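Side-chain contacts in carboxylesterase (Est-2) (Archaeoglobus fulgidus, PDB 5FRD), which acts as a thermophilic carboxylesterase of the alpha/beta-hydrolase family and holds a coenzyme A molecule close to its active site: residues Ala143-Gly148 against Met231-Val236; Leu138-Ala143 against Arg156-Arg161; Tyr26-Gly31 against Pro52-Ser57; Asp58-Asn63 against Ala69-Glu74. One frame throughout, in Å; residues are numbered along the deposited sequence.

Contact 1. Residues Ala143-Gly148 against Met231-Val236; sequences AFASKG and MLEKHV
Glu-233 OE2 is gripped twice: the backbone N of Ala-145 donates to it over 2.7 Å, and water 1 donates over 2.6 Å. The hydrogen bond from the peptide N-H is practically straight, with 179° at the hydrogen, and it reaches OE2 on its syn side, 18° out of the carboxylate plane. In the alpha/beta-hydrolase fold this joins two parts of the chain, because Ala-143 to Gly-148 link two helices of the helical insertion that follows strand 106-112, whereas Met-231 to Glu-233 belong to the short helix just after His-228, probably the catalytic histidine. The extended chain of Glu-233 beyond CG (chi2 175°) carries the carboxylate across to the loop. The second oxygen, OE1, accepts a hydrogen bond from the backbone N of Ser-227, which holds the other end of the carboxylate and should resist its rotation. A backbone bond between Ala-143 and Met-229 ties the same two regions together. With two N-H groups and a water donating to it, the carboxylate is likely to be stabilised as an anion.

Apolar groups line the approach. Ala-145 CB points toward the helix and lies 3.5 Å from Glu-233 OE2. Phe-144 crosses Glu-233 obliquely, CD1 coming within 4.0 Å of Glu-233 CG, with the ring steeply inclined to the carboxylate. Beyond the glutamate, the Phe-144 side chain also touches Met-229 and, on helix 149-160, Glu-150 and Lys-154. Water 1 extends the polar link to the exposed Ser-146, whose OG it meets at 2.8 Å.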
loop_
_atom_site.group_PDB
_atom_site.type_symbol
_atom_site.label_atom_id
_atom_site.label_comp_id
_atom_site.label_asym_id
_atom_site.label_seq_id
_atom_site.Cartn_x
_atom_site.Cartn_y
_atom_site.Cartn_z
ATOM N N ALA A 143 -0.990 2.188 14.730
ATOM C CA ALA A 143 -0.265 1.581 13.594
ATOM C C ALA A 143 0.829 0.603 13.952
ATOM O O ALA A 143 1.262 -0.168 13.082
ATOM C CB ALA A 143 0.326 2.650 12.711
ATOM N N PHE A 144 1.303 0.614 15.200
ATOM C CA PHE A 144 2.378 -0.261 15.668
ATOM C C PHE A 144 1.910 -0.991 16.902
ATOM O O PHE A 144 1.260 -0.382 17.766
ATOM C CB PHE A 144 3.606 0.569 16.010
ATOM C CG PHE A 144 4.404 1.006 14.825
ATOM C CD1 PHE A 144 5.316 0.154 14.243
ATOM C CD2 PHE A 144 4.233 2.265 14.269
ATOM C CE1 PHE A 144 6.068 0.545 13.148
ATOM C CE2 PHE A 144 5.003 2.660 13.200
ATOM C CZ PHE A 144 5.919 1.805 12.641
ATOM N N ALA A 145 2.300 -2.251 17.001
ATOM C CA ALA A 145 2.000 -3.052 18.196
ATOM C C ALA A 145 2.948 -2.718 19.323
ATOM O O ALA A 145 2.614 -2.934 20.492
ATOM C CB ALA A 145 2.086 -4.511 17.852
ATOM N N SER A 146 4.120 -2.186 18.995
ATOM C CA SER A 146 5.109 -1.848 20.013
ATOM C C SER A 146 5.865 -0.613 19.584
ATOM O O SER A 146 5.939 -0.303 18.395
ATOM C CB SER A 146 6.092 -3.013 20.207
ATOM O OG SER A 146 6.870 -3.240 19.044
ATOM N N LYS A 147 6.431 0.092 20.552
ATOM C CA LYS A 147 7.334 1.168 20.249
ATOM C C LYS A 147 8.652 0.445 19.975
ATOM O O LYS A 147 8.727 -0.778 20.016
ATOM C CB LYS A 147 7.394 2.177 21.399
ATOM C CG LYS A 147 6.124 3.034 21.519
ATOM C CD LYS A 147 6.328 4.240 22.424
ATOM C CE LYS A 147 5.097 5.137 22.472
ATOM N NZ LYS A 147 3.904 4.428 23.013
ATOM N N GLY A 148 9.702 1.177 19.690
ATOM C CA GLY A 148 10.912 0.534 19.232
ATOM C C GLY A 148 11.397 1.219 17.993
ATOM O O GLY A 148 10.843 2.235 17.586
ATOM N N MET A 231 4.091 -5.286 7.303
ATOM C CA MET A 231 5.202 -5.676 6.424
ATOM C C MET A 231 6.564 -5.325 7.003
ATOM O O MET A 231 7.551 -5.901 6.589
ATOM C CB MET A 231 5.035 -5.053 5.026
ATOM C CG MET A 231 5.304 -3.556 4.927
ATOM S SD MET A 231 4.239 -2.456 5.860
ATOM C CE MET A 231 2.735 -2.878 5.044
ATOM N N LEU A 232 6.589 -4.359 7.930
ATOM C CA LEU A 232 7.796 -3.965 8.663
ATOM C C LEU A 232 7.895 -4.659 10.001
ATOM O O LEU A 232 8.996 -4.936 10.463
ATOM C CB LEU A 232 7.786 -2.448 8.915
ATOM C CG LEU A 232 7.876 -1.566 7.680
ATOM C CD1 LEU A 232 7.580 -0.116 8.031
ATOM C CD2 LEU A 232 9.245 -1.698 7.047
ATOM N N GLU A 233 6.768 -4.885 10.660
ATOM C CA GLU A 233 6.794 -5.421 12.042
ATOM C C GLU A 233 6.969 -6.925 12.089
ATOM O O GLU A 233 7.560 -7.459 13.053
ATOM C CB GLU A 233 5.486 -5.085 12.761
ATOM C CG GLU A 233 5.165 -3.622 13.022
ATOM C CD GLU A 233 3.775 -3.469 13.643
ATOM O OE1 GLU A 233 2.793 -3.468 12.884
ATOM O OE2 GLU A 233 3.682 -3.365 14.902
ATOM N N LYS A 234 6.404 -7.618 11.117
ATOM C CA LYS A 234 6.433 -9.068 11.034
ATOM C C LYS A 234 6.762 -9.457 9.599
ATOM O O LYS A 234 6.003 -10.161 8.950
ATOM C CB LYS A 234 5.112 -9.693 11.476
ATOM C CG LYS A 234 4.803 -9.501 12.953
ATOM C CD LYS A 234 5.717 -10.305 13.833
ATOM C CE LYS A 234 5.287 -10.151 15.288
ATOM N NZ LYS A 234 6.144 -10.965 16.175
ATOM N N HIS A 235 7.919 -8.988 9.145
ATOM C CA HIS A 235 8.244 -9.196 7.731
ATOM C C HIS A 235 8.418 -10.624 7.301
ATOM O O HIS A 235 8.061 -10.982 6.195
ATOM C CB HIS A 235 9.434 -8.346 7.281
ATOM C CG HIS A 235 10.777 -8.889 7.668
ATOM N ND1 HIS A 235 11.428 -8.465 8.792
ATOM C CD2 HIS A 235 11.587 -9.797 7.075
ATOM C CE1 HIS A 235 12.612 -9.053 8.852
ATOM N NE2 HIS A 235 12.723 -9.879 7.836
ATOM N N VAL A 236 8.940 -11.489 8.186
ATOM C CA VAL A 236 9.121 -12.856 7.819
ATOM C C VAL A 236 7.778 -13.569 7.612
ATOM O O VAL A 236 7.573 -14.289 6.654
ATOM C CB VAL A 236 9.997 -13.609 8.852
ATOM C CG1 VAL A 236 10.090 -15.088 8.509
ATOM C CG2 VAL A 236 11.355 -12.949 8.940
HETATM O O HOH W 1 5.807 -3.177 16.456
#

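Contact 2. Residues Leu138-Ala143 against Arg156-Arg161; sequences LMLSMA and REFLDR
Leu-140 and Phe-158 mark the closest backbone approach, their CA atoms 9.4 Å apart, so helices 132-141 and 149-160 are joined here through side chains alone. Both belong to the helical insertion above the hydrolase core. Phe-158 CE2 is the common meeting point: Leu-140 CD2 comes to 3.6 Å from it and Met-139 SD to 3.7 Å. Met-139 stands fully extended, CG anti to the backbone N (chi1 -176°), and this carries its sulfur out to the ring; the two side chains cross at about a right angle. The sulfur lies 4.9 Å from the ring centroid and 64° off the ring normal, an oblique Met-aromatic contact, while its methyl CE continues to Phe-158 CZ at 4.0 Å. Leu-165 and Leu-169 of helix 162-173 extend the cluster, touching Phe-158 and Met-139 respectively. Exchange of Phe-158 for an alanine would probably open a gap beside Met-139 SD and Leu-140 CD2 and leave the long methionine chain able to swing. Three residues after Met-139, Met-142 touches coenzyme A. No hydrogen bond crosses between the segments, so cohesion rests on dispersion between buried apolar groups, with a modest sulfur-ring term.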
loop_
_atom_site.group_PDB
_atom_site.type_symbol
_atom_site.label_atom_id
_atom_site.label_comp_id
_atom_site.label_asym_id
_atom_site.label_seq_id
_atom_site.Cartn_x
_atom_site.Cartn_y
_atom_site.Cartn_z
ATOM N N LEU A 138 -0.826 9.927 17.863
ATOM C CA LEU A 138 -2.119 9.220 17.877
ATOM C C LEU A 138 -2.222 8.212 16.722
ATOM O O LEU A 138 -2.508 7.032 16.927
ATOM C CB LEU A 138 -3.256 10.230 17.799
ATOM C CG LEU A 138 -4.665 9.633 17.695
ATOM C CD1 LEU A 138 -4.973 8.710 18.858
ATOM C CD2 LEU A 138 -5.659 10.766 17.576
ATOM N N MET A 139 -1.897 8.687 15.521
ATOM C CA MET A 139 -1.903 7.794 14.355
ATOM C C MET A 139 -0.965 6.610 14.561
ATOM O O MET A 139 -1.299 5.450 14.304
ATOM C CB MET A 139 -1.534 8.559 13.110
ATOM C CG MET A 139 -1.622 7.707 11.859
ATOM S SD MET A 139 -1.333 8.721 10.424
ATOM C CE MET A 139 -1.284 7.425 9.164
ATOM N N LEU A 140 0.248 6.856 15.039
ATOM C CA LEU A 140 1.206 5.768 15.184
ATOM C C LEU A 140 0.904 4.811 16.327
ATOM O O LEU A 140 1.234 3.612 16.246
ATOM C CB LEU A 140 2.629 6.315 15.264
ATOM C CG LEU A 140 3.063 6.943 13.922
ATOM C CD1 LEU A 140 4.534 7.304 13.994
ATOM C CD2 LEU A 140 2.856 6.065 12.700
ATOM N N SER A 141 0.190 5.299 17.361
ATOM C CA SER A 141 -0.298 4.414 18.409
ATOM C C SER A 141 -1.289 3.367 17.873
ATOM O O SER A 141 -1.464 2.310 18.472
ATOM C CB SER A 141 -0.969 5.203 19.563
ATOM O OG SER A 141 -2.247 5.709 19.217
ATOM N N MET A 142 -1.931 3.687 16.753
ATOM C CA MET A 142 -2.904 2.828 16.094
ATOM C C MET A 142 -2.294 1.997 14.956
ATOM O O MET A 142 -3.001 1.201 14.331
ATOM C CB MET A 142 -4.015 3.710 15.531
ATOM C CG MET A 142 -4.797 4.449 16.624
ATOM S SD MET A 142 -5.913 5.727 16.039
ATOM C CE MET A 142 -7.210 4.708 15.388
ATOM N N ALA A 143 -0.990 2.188 14.730
ATOM C CA ALA A 143 -0.265 1.581 13.594
ATOM C C ALA A 143 0.829 0.603 13.952
ATOM O O ALA A 143 1.262 -0.168 13.082
ATOM C CB ALA A 143 0.326 2.650 12.711
ATOM N N ARG A 156 9.667 10.031 13.189
ATOM C CA ARG A 156 10.483 11.110 12.668
ATOM C C ARG A 156 10.186 11.426 11.201
ATOM O O ARG A 156 10.154 12.565 10.777
ATOM C CB ARG A 156 11.970 10.811 12.841
ATOM C CG ARG A 156 12.390 10.760 14.301
ATOM C CD ARG A 156 13.902 10.851 14.470
ATOM N NE ARG A 156 14.549 9.800 13.710
ATOM C CZ ARG A 156 14.712 8.556 14.131
ATOM N NH1 ARG A 156 14.361 8.152 15.352
ATOM N NH2 ARG A 156 15.311 7.683 13.313
ATOM N N GLU A 157 9.983 10.362 10.424
ATOM C CA GLU A 157 9.575 10.554 9.022
ATOM C C GLU A 157 8.294 11.365 8.913
ATOM O O GLU A 157 8.194 12.297 8.131
ATOM C CB GLU A 157 9.410 9.199 8.324
ATOM C CG GLU A 157 10.716 8.456 8.083
ATOM C CD GLU A 157 10.543 7.076 7.535
ATOM O OE1 GLU A 157 9.415 6.549 7.535
ATOM O OE2 GLU A 157 11.564 6.519 7.059
ATOM N N PHE A 158 7.290 10.995 9.707
ATOM C CA PHE A 158 6.023 11.725 9.668
ATOM C C PHE A 158 6.190 13.191 10.091
ATOM O O PHE A 158 5.619 14.081 9.457
ATOM C CB PHE A 158 4.996 11.000 10.539
ATOM C CG PHE A 158 4.216 9.894 9.842
ATOM C CD1 PHE A 158 4.553 9.388 8.585
ATOM C CD2 PHE A 158 3.097 9.373 10.481
ATOM C CE1 PHE A 158 3.787 8.390 7.999
ATOM C CE2 PHE A 158 2.341 8.358 9.924
ATOM C CZ PHE A 158 2.683 7.889 8.671
ATOM N N LEU A 159 7.006 13.423 11.130
ATOM C CA LEU A 159 7.254 14.813 11.550
ATOM C C LEU A 159 7.956 15.629 10.477
ATOM O O LEU A 159 7.761 16.821 10.370
ATOM C CB LEU A 159 8.033 14.837 12.859
ATOM C CG LEU A 159 7.263 14.336 14.070
ATOM C CD1 LEU A 159 8.183 14.211 15.282
ATOM C CD2 LEU A 159 6.069 15.229 14.404
ATOM N N ASP A 160 8.795 14.963 9.666
ATOM C CA ASP A 160 9.463 15.578 8.519
ATOM C C ASP A 160 8.605 15.739 7.258
ATOM O O ASP A 160 9.009 16.393 6.291
ATOM C CB ASP A 160 10.732 14.784 8.175
ATOM C CG ASP A 160 11.866 14.977 9.185
ATOM O OD1 ASP A 160 11.790 15.902 10.029
ATOM O OD2 ASP A 160 12.862 14.193 9.122
ATOM N N ARG A 161 7.435 15.101 7.250
ATOM C CA ARG A 161 6.584 15.059 6.053
ATOM C C ARG A 161 5.149 15.416 6.374
ATOM O O ARG A 161 4.241 14.895 5.751
ATOM C CB ARG A 161 6.637 13.636 5.488
ATOM C CG ARG A 161 8.014 13.148 5.111
ATOM C CD ARG A 161 8.008 11.657 4.890
ATOM N NE ARG A 161 9.359 11.182 4.753
ATOM C CZ ARG A 161 9.703 9.909 4.578
ATOM N NH1 ARG A 161 8.778 8.967 4.445
ATOM N NH2 ARG A 161 11.000 9.583 4.555
#

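Contact 3. Residues Tyr26-Gly31 against Pro52-Ser57; sequences YIHSSG and PNHGQS
The loop leaving strand 24-27, which in alpha/beta hydrolases usually supplies a backbone N-H to the oxyanion hole, meets the Pro-Asn-His-Gly-Gln-Ser loop after strand 47-49. His-28 and His-54 make the contact. His-28 CE1 lies over one face of the His-54 ring, displaced toward its rim, and is 3.6 Å from His-54 CG. The ring centroids are 4.9 Å apart and the planes 54° apart, which is an oblique pairing.

Each ring is held by hydrogen bonds at both nitrogens. His-28 ND1 donates to Ser-29 O over 2.9 Å, with 168° at the hydrogen and the acceptor in the ring plane, and NE2 is hydrogen-bonded to Leu-51 N. The chi1 of 65° places His-28 CG between its backbone N and carbonyl carbon and turns the ring toward the second loop. His-54 ND1 donates to Pro-52 O over 2.8 Å, reaching that oxygen from above the carbonyl plane. Its NE2 is hydrogen-bonded to Asp-168 OD2, which also accepts the N-H of Gly-31, so one carboxylate oxygen serves both loops. With a leucine at His-54, Pro-52 O and Asp-168 OD2 would each probably lose a partner, and the face on which His-28 CE1 rests would be gone.

Beyond the ring, a type II' turn runs from His-54 to Ser-57, closed by Ser-57 N to His-54 O at 3.1 Å. Strand 24-27 itself lies in the sheet between strands 47-49 and 83-88, and helix 162-173 flanks the pair, bringing Val-164 against His-54 and Asp-168 against Ser-30.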
loop_
_atom_site.group_PDB
_atom_site.type_symbol
_atom_site.label_atom_id
_atom_site.label_comp_id
_atom_site.label_asym_id
_atom_site.label_seq_id
_atom_site.Cartn_x
_atom_site.Cartn_y
_atom_site.Cartn_z
ATOM N N TYR A 26 4.645 -2.974 -5.741
ATOM C CA TYR A 26 4.216 -2.550 -4.421
ATOM C C TYR A 26 3.918 -1.070 -4.384
ATOM O O TYR A 26 4.702 -0.274 -4.915
ATOM C CB TYR A 26 5.312 -2.812 -3.374
ATOM C CG TYR A 26 5.888 -4.200 -3.313
ATOM C CD1 TYR A 26 6.933 -4.563 -4.125
ATOM C CD2 TYR A 26 5.430 -5.149 -2.400
ATOM C CE1 TYR A 26 7.522 -5.810 -4.055
ATOM C CE2 TYR A 26 5.986 -6.417 -2.359
ATOM C CZ TYR A 26 7.020 -6.750 -3.183
ATOM O OH TYR A 26 7.588 -8.019 -3.114
ATOM N N ILE A 27 2.856 -0.701 -3.670
ATOM C CA ILE A 27 2.406 0.680 -3.543
ATOM C C ILE A 27 2.256 1.025 -2.042
ATOM O O ILE A 27 1.422 0.447 -1.333
ATOM C CB ILE A 27 1.060 0.952 -4.254
ATOM C CG1 ILE A 27 1.086 0.356 -5.665
ATOM C CG2 ILE A 27 0.828 2.450 -4.294
ATOM C CD1 ILE A 27 -0.206 0.516 -6.423
ATOM N N HIS A 28 3.087 1.963 -1.606
ATOM C CA HIS A 28 3.183 2.415 -0.217
ATOM C C HIS A 28 2.003 3.240 0.261
ATOM O O HIS A 28 1.132 3.645 -0.512
ATOM C CB HIS A 28 4.471 3.215 -0.010
ATOM C CG HIS A 28 4.525 4.489 -0.781
ATOM N ND1 HIS A 28 3.862 5.631 -0.392
ATOM C CD2 HIS A 28 5.157 4.796 -1.940
ATOM C CE1 HIS A 28 4.100 6.593 -1.271
ATOM N NE2 HIS A 28 4.847 6.100 -2.242
ATOM N N SER A 29 2.014 3.543 1.564
ATOM C CA SER A 29 0.980 4.288 2.249
ATOM C C SER A 29 1.282 5.770 2.412
ATOM O O SER A 29 2.308 6.285 1.945
ATOM C CB SER A 29 0.733 3.597 3.614
ATOM O OG SER A 29 1.916 3.533 4.337
ATOM N N SER A 30 0.375 6.474 3.080
ATOM C CA SER A 30 0.506 7.915 3.284
ATOM C C SER A 30 1.764 8.294 4.059
ATOM O O SER A 30 2.134 7.648 5.047
ATOM C CB SER A 30 -0.675 8.474 4.072
ATOM O OG SER A 30 -1.904 8.356 3.383
ATOM N N GLY A 31 2.408 9.368 3.606
ATOM C CA GLY A 31 3.621 9.860 4.243
ATOM C C GLY A 31 4.819 8.931 4.169
ATOM O O GLY A 31 5.807 9.132 4.893
ATOM N N PRO A 52 4.594 9.979 -6.906
ATOM C CA PRO A 52 4.946 11.404 -6.948
ATOM C C PRO A 52 4.620 12.075 -5.617
ATOM O O PRO A 52 3.685 11.661 -4.910
ATOM C CB PRO A 52 4.077 11.937 -8.083
ATOM C CG PRO A 52 3.915 10.759 -8.985
ATOM C CD PRO A 52 3.784 9.571 -8.055
ATOM N N ASN A 53 5.441 13.050 -5.252
ATOM C CA ASN A 53 5.412 13.719 -3.943
ATOM C C ASN A 53 6.051 12.966 -2.801
ATOM O O ASN A 53 6.044 13.454 -1.671
ATOM C CB ASN A 53 4.003 14.178 -3.546
ATOM C CG ASN A 53 3.345 14.993 -4.641
ATOM O OD1 ASN A 53 3.927 15.964 -5.098
ATOM N ND2 ASN A 53 2.203 14.561 -5.115
ATOM N N HIS A 54 6.609 11.788 -3.098
ATOM C CA HIS A 54 7.206 10.907 -2.106
ATOM C C HIS A 54 8.562 10.429 -2.586
ATOM O O HIS A 54 8.826 10.306 -3.786
ATOM C CB HIS A 54 6.304 9.705 -1.844
ATOM C CG HIS A 54 4.900 10.069 -1.447
ATOM N ND1 HIS A 54 3.962 10.508 -2.348
ATOM C CD2 HIS A 54 4.288 10.050 -0.249
ATOM C CE1 HIS A 54 2.829 10.755 -1.712
ATOM N NE2 HIS A 54 2.992 10.467 -0.442
ATOM N N GLY A 55 9.429 10.098 -1.637
ATOM C CA GLY A 55 10.740 9.513 -1.957
ATOM C C GLY A 55 11.537 10.361 -2.924
ATOM O O GLY A 55 11.641 11.582 -2.738
ATOM N N GLN A 56 12.066 9.717 -3.956
ATOM C CA GLN A 56 12.876 10.406 -4.954
ATOM C C GLN A 56 12.114 10.755 -6.229
ATOM O O GLN A 56 12.716 11.117 -7.249
ATOM C CB GLN A 56 14.120 9.596 -5.268
ATOM C CG GLN A 56 14.934 9.315 -4.035
ATOM C CD GLN A 56 15.645 10.545 -3.525
ATOM O OE1 GLN A 56 16.097 11.379 -4.298
ATOM N NE2 GLN A 56 15.664 10.701 -2.213
ATOM N N SER A 57 10.793 10.631 -6.208
ATOM C CA SER A 57 9.969 11.044 -7.316
ATOM C C SER A 57 9.757 12.564 -7.322
ATOM O O SER A 57 9.860 13.222 -6.297
ATOM C CB SER A 57 8.651 10.283 -7.302
ATOM O OG SER A 57 8.900 8.924 -7.589
#

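Contact 4. Residues Asp58-Asn63 against Ala69-Glu74; sequences DTVEVN and AYYASE
Apolar packing comes first: Val-60 and Tyr-71 approach from opposite directions, and both valine methyls meet the hydroxyl end of the ring. CG1 is 3.8 Å from Tyr-71 OH and CG2 is 3.9 Å from the same oxygen, while CG1 lies 4.1 Å from Tyr-71 CZ. In Val-60, chi1 of 70° sets CG1 between the backbone N and the carbonyl carbon and CG2 anti to the N, a placement that presents the two methyls together to the tyrosine. Val-62 adds a looser touch, CG2 to Tyr-71 CE2 at 4.4 Å. Pro-52 packs against both Val-60 and Tyr-71, and Val-9 of strand 3-9 also touches the Tyr-71 side chain.

Helix 65-79, which carries Tyr-71, is the helical part of the beta-alpha-beta crossover from strand 47-49 to the parallel strand 83-88, passing over strand 24-27. The Asp-58 to Asn-63 segment is the lead-in to that helix, and the helix turns back so that Tyr-71 reaches the loop. On another side of the helix, Ala-69 and Ala-72 pack on helix 90-101.

The polar link is made through water. Water 2 donates to Glu-61 O over 2.9 Å and is hydrogen-bonded to Tyr-71 OH, also at 2.9 Å, lying at the ring edge in the ring plane. The hydroxyl thus has a polar partner although two methyls pack against it.

Side-chain bonding inside the loop is less certain. Glu-61 and Asn-63 are both split over two conformers, so the bond from Asn-63 ND2 to Glu-61 OE2, 3.1 Å long, is doubtful.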
loop_
_atom_site.group_PDB
_atom_site.type_symbol
_atom_site.label_atom_id
_atom_site.label_comp_id
_atom_site.label_asym_id
_atom_site.label_seq_id
_atom_site.Cartn_x
_atom_site.Cartn_y
_atom_site.Cartn_z
ATOM N N ASP A 58 9.427 13.082 -8.483
ATOM C CA ASP A 58 9.084 14.490 -8.610
ATOM C C ASP A 58 7.825 14.839 -7.821
ATOM O O ASP A 58 6.956 14.002 -7.521
ATOM C CB ASP A 58 8.837 14.881 -10.076
ATOM C CG ASP A 58 10.093 15.110 -10.880
ATOM O OD1 ASP A 58 11.214 15.150 -10.322
ATOM O OD2 ASP A 58 9.927 15.230 -12.128
ATOM N N THR A 59 7.724 16.122 -7.496
ATOM C CA THR A 59 6.524 16.716 -6.922
ATOM C C THR A 59 5.586 17.129 -8.060
ATOM O O THR A 59 6.026 17.676 -9.076
ATOM C CB THR A 59 6.935 17.923 -6.060
ATOM O OG1 THR A 59 7.681 17.461 -4.925
ATOM C CG2 THR A 59 5.732 18.732 -5.572
ATOM N N VAL A 60 4.309 16.854 -7.888
ATOM C CA VAL A 60 3.277 17.231 -8.852
ATOM C C VAL A 60 1.941 17.277 -8.118
ATOM O O VAL A 60 1.686 16.530 -7.158
ATOM C CB VAL A 60 3.254 16.268 -10.068
ATOM C CG1 VAL A 60 2.737 14.884 -9.682
ATOM C CG2 VAL A 60 2.406 16.836 -11.205
ATOM N N GLU A 61 1.051 18.170 -8.549
ATOM C CA GLU A 61 -0.265 18.266 -7.939
ATOM C C GLU A 61 -1.069 16.985 -8.172
ATOM O O GLU A 61 -1.227 16.551 -9.318
ATOM C CB GLU A 61 -1.029 19.471 -8.513
ATOM C CG GLU A 61 -2.329 19.794 -7.797
ATOM C CD GLU A 61 -3.156 20.874 -8.491
ATOM O OE1 GLU A 61 -2.734 21.401 -9.547
ATOM O OE2 GLU A 61 -4.255 21.180 -7.980
ATOM N N VAL A 62 -1.587 16.392 -7.089
ATOM C CA VAL A 62 -2.424 15.195 -7.163
ATOM C C VAL A 62 -3.668 15.401 -6.302
ATOM O O VAL A 62 -3.573 15.609 -5.096
ATOM C CB VAL A 62 -1.654 13.918 -6.715
ATOM C CG1 VAL A 62 -2.563 12.687 -6.685
ATOM C CG2 VAL A 62 -0.473 13.676 -7.631
ATOM N N ASN A 63 -4.836 15.311 -6.939
ATOM C CA ASN A 63 -6.106 15.637 -6.296
ATOM C C ASN A 63 -7.031 14.456 -6.017
ATOM O O ASN A 63 -8.108 14.613 -5.436
ATOM C CB ASN A 63 -6.797 16.706 -7.158
ATOM C CG ASN A 63 -6.040 18.025 -7.136
ATOM O OD1 ASN A 63 -5.580 18.483 -6.079
ATOM N ND2 ASN A 63 -5.901 18.631 -8.292
ATOM N N ALA A 69 -3.326 6.391 -9.075
ATOM C CA ALA A 69 -3.461 5.140 -9.810
ATOM C C ALA A 69 -2.992 5.228 -11.263
ATOM O O ALA A 69 -2.484 4.250 -11.806
ATOM C CB ALA A 69 -4.897 4.632 -9.729
ATOM N N TYR A 70 -3.160 6.400 -11.869
ATOM C CA TYR A 70 -2.599 6.630 -13.185
ATOM C C TYR A 70 -1.078 6.526 -13.157
ATOM O O TYR A 70 -0.487 5.799 -13.958
ATOM C CB TYR A 70 -3.027 7.995 -13.739
ATOM C CG TYR A 70 -2.332 8.328 -15.021
ATOM C CD1 TYR A 70 -2.744 7.716 -16.201
ATOM C CD2 TYR A 70 -1.246 9.183 -15.045
ATOM C CE1 TYR A 70 -2.100 7.979 -17.401
ATOM C CE2 TYR A 70 -0.591 9.443 -16.249
ATOM C CZ TYR A 70 -1.028 8.829 -17.409
ATOM O OH TYR A 70 -0.418 9.066 -18.622
ATOM N N TYR A 71 -0.422 7.234 -12.239
ATOM C CA TYR A 71 1.034 7.110 -12.127
ATOM C C TYR A 71 1.485 5.683 -11.815
ATOM O O TYR A 71 2.459 5.198 -12.389
ATOM C CB TYR A 71 1.635 8.071 -11.101
ATOM C CG TYR A 71 1.557 9.500 -11.538
ATOM C CD1 TYR A 71 2.396 9.982 -12.546
ATOM C CD2 TYR A 71 0.629 10.368 -10.976
ATOM C CE1 TYR A 71 2.291 11.294 -12.988
ATOM C CE2 TYR A 71 0.528 11.686 -11.402
ATOM C CZ TYR A 71 1.354 12.129 -12.410
ATOM O OH TYR A 71 1.246 13.437 -12.827
ATOM N N ALA A 72 0.749 4.994 -10.951
ATOM C CA ALA A 72 1.098 3.634 -10.628
ATOM C C ALA A 72 0.944 2.706 -11.811
ATOM O O ALA A 72 1.792 1.877 -12.061
ATOM C CB ALA A 72 0.297 3.152 -9.438
ATOM N N SER A 73 -0.182 2.828 -12.537
ATOM C CA SER A 73 -0.403 1.988 -13.692
ATOM C C SER A 73 0.632 2.187 -14.809
ATOM O O SER A 73 1.158 1.202 -15.341
ATOM C CB SER A 73 -1.814 2.153 -14.211
ATOM O OG SER A 73 -2.082 3.466 -14.622
ATOM N N GLU A 74 0.943 3.440 -15.113
ATOM C CA GLU A 74 1.961 3.723 -16.105
ATOM C C GLU A 74 3.308 3.183 -15.683
ATOM O O GLU A 74 4.072 2.637 -16.470
ATOM C CB GLU A 74 2.059 5.231 -16.374
ATOM C CG GLU A 74 0.861 5.788 -17.115
ATOM C CD GLU A 74 0.764 5.240 -18.531
ATOM O OE1 GLU A 74 1.738 5.361 -19.286
ATOM O OE2 GLU A 74 -0.264 4.636 -18.865
HETATM O O HOH W 2 -0.963 14.848 -11.680
#

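Overall arrangement
Along the chain, contact 3 closes before contacts 1 and 2 open, as does contact 4, whose loop continues directly from that of contact 3. Contacts 3 and 4, with centres about 10 Å apart, are joined by probable hydrogen bonds from Asn-53 N to Asp-58 O and from Asn-53 ND2 to Val-60 O. The centres of contacts 2 and 3 are about 15 Å apart, and Arg-161 NH1 probably hydrogen-bonds Gly-31 O between them. Contacts 1 and 2 share Ala-143 and interleave in sequence, centres about 13 Å apart; those of contacts 1 and 4 are about 28 Å apart. Contact 1 and the touch between contacts 2 and 3 join the helical insertion to the core; contact 2 packs the insertion internally, and contacts 3 and 4 hold core loops.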